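Putative capsular polysaccharide biosynthesis protein (Streptococcus pneumoniae serotype 4, PDB 6EWJ) probably acts as a pyridoxal phosphate-dependent sugar aminotransferase in pneumococcal teichoic acid biosynthesis. Local coordinates at residues F232-L235 with Q240-D243. Residues are numbered along the deposited sequence; the frame is centred on the assembly and turned at random.
Sequences FQIL and QTKD
The peptide group joining Gln240 to Thr241 is the flat group here, and CG1 and CD1 of Ile234 both reach its oxygen from the same side of the peptide plane. The contact joins the C-terminal end of helix 225-236 to strand 240-241 across a short turn. Ile234 CG1 stands 3.7 Å from Gln240 O, tilted well out of the peptide plane. Ile234 CD1, 3.8 Å from Gln240 O, lies closer to that plane. Thr241 CG2 is on the same side as CG1.

Strand 240-241 pairs antiparallel with strand 256-257. This two-stranded sheet, with helix 244-248 between its strands in the sequence, sits at the surface of the chain, away from the cofactor site. The large mixed sheet elsewhere is consistent with the fold type I aminotransferases.

The contact is purely van der Waals, with no hydrogen bond between 232-235 and 240-243. It buries 126 Å² in all. Ile234 CG1 lies beside its own backbone N (chi1 -76°), which brings this branch to the strand. Its chi2 of 33° departs from a staggered value and carries CD1 past the carbonyl oxygen. The side chains of Ile234 and Thr241 also both touch Val258.

The Gln240 amide turns away from the helix. Its side chain packs on Tyr255 and on Tyr90 of the second subunit, so the strand also reaches the dimer interface. Beyond the strand, Asp243 is the N-cap of helix 244-248, its OD1 accepting from Ala246 N. Between the segments the closest touch is Ile234 CG1 to Thr241 CG2, at 3.6 Å.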
loop_
_atom_site.group_PDB
_atom_site.type_symbol
_atom_site.label_atom_id
_atom_site.label_comp_id
_atom_site.label_asym_id
_atom_site.label_seq_id
_atom_site.Cartn_x
_atom_site.Cartn_y
_atom_site.Cartn_z
ATOM N N PHE A 232 -14.318 -3.500 2.693
ATOM C CA PHE A 232 -13.014 -3.372 1.989
ATOM C C PHE A 232 -12.447 -1.968 2.120
ATOM O O PHE A 232 -11.231 -1.779 2.366
ATOM C CB PHE A 232 -13.125 -3.699 0.516
ATOM C CG PHE A 232 -13.066 -5.155 0.205
ATOM C CD1 PHE A 232 -11.872 -5.773 -0.021
ATOM C CD2 PHE A 232 -14.219 -5.905 0.118
ATOM C CE1 PHE A 232 -11.829 -7.137 -0.313
ATOM C CE2 PHE A 232 -14.179 -7.255 -0.196
ATOM C CZ PHE A 232 -12.986 -7.876 -0.400
ATOM N N GLN A 233 -13.333 -0.971 1.934
ATOM C CA GLN A 233 -12.942 0.430 2.016
ATOM C C GLN A 233 -12.288 0.740 3.331
ATOM O O GLN A 233 -11.212 1.354 3.355
ATOM C CB GLN A 233 -14.138 1.382 1.787
ATOM C CG GLN A 233 -14.528 1.528 0.336
ATOM C CD GLN A 233 -13.434 1.994 -0.613
ATOM O OE1 GLN A 233 -13.391 1.544 -1.763
ATOM N NE2 GLN A 233 -12.551 2.868 -0.161
ATOM N N ILE A 234 -12.927 0.272 4.401
ATOM C CA ILE A 234 -12.504 0.477 5.771
ATOM C C ILE A 234 -11.134 -0.172 6.044
ATOM O O ILE A 234 -10.233 0.431 6.631
ATOM C CB ILE A 234 -13.589 -0.041 6.721
ATOM C CG1 ILE A 234 -14.770 0.943 6.771
ATOM C CG2 ILE A 234 -13.103 -0.203 8.168
ATOM C CD1 ILE A 234 -15.080 1.715 5.492
ATOM N N LEU A 235 -10.946 -1.396 5.525
ATOM C CA LEU A 235 -9.655 -2.065 5.697
ATOM C C LEU A 235 -8.533 -1.419 4.904
ATOM O O LEU A 235 -7.366 -1.508 5.315
ATOM C CB LEU A 235 -9.732 -3.566 5.329
ATOM C CG LEU A 235 -10.664 -4.416 6.172
ATOM C CD1 LEU A 235 -10.630 -5.870 5.752
ATOM C CD2 LEU A 235 -10.411 -4.302 7.672
ATOM N N GLN A 240 -10.996 3.586 9.102
ATOM C CA GLN A 240 -11.683 4.839 9.361
ATOM C C GLN A 240 -13.124 4.749 8.857
ATOM O O GLN A 240 -13.370 4.221 7.764
ATOM C CB GLN A 240 -10.946 6.028 8.721
ATOM C CG GLN A 240 -11.572 7.377 9.099
ATOM C CD GLN A 240 -10.760 8.625 8.736
ATOM O OE1 GLN A 240 -9.631 8.793 9.190
ATOM N NE2 GLN A 240 -11.335 9.493 7.925
ATOM N N THR A 241 -14.062 5.192 9.676
ATOM C CA THR A 241 -15.504 5.302 9.290
ATOM C C THR A 241 -16.060 6.637 9.750
ATOM O O THR A 241 -15.530 7.227 10.705
ATOM C CB THR A 241 -16.385 4.202 9.962
ATOM O OG1 THR A 241 -16.390 4.390 11.388
ATOM C CG2 THR A 241 -15.856 2.806 9.668
ATOM N N LYS A 242 -17.119 7.094 9.072
ATOM C CA LYS A 242 -17.900 8.245 9.493
ATOM C C LYS A 242 -19.374 7.866 9.491
ATOM O O LYS A 242 -19.842 7.175 8.576
ATOM C CB LYS A 242 -17.685 9.435 8.565
ATOM C CG LYS A 242 -16.245 9.940 8.453
ATOM C CD LYS A 242 -16.222 11.426 8.105
ATOM C CE LYS A 242 -14.868 11.809 7.473
ATOM N NZ LYS A 242 -13.881 12.249 8.451
ATOM N N ASP A 243 -20.100 8.316 10.498
ATOM C CA ASP A 243 -21.538 8.024 10.591
ATOM C C ASP A 243 -22.378 9.053 9.797
ATOM O O ASP A 243 -21.825 10.001 9.223
ATOM C CB ASP A 243 -22.001 7.783 12.045
ATOM C CG ASP A 243 -21.759 8.947 12.980
ATOM O OD1 ASP A 243 -21.742 10.128 12.552
ATOM O OD2 ASP A 243 -21.563 8.665 14.191
#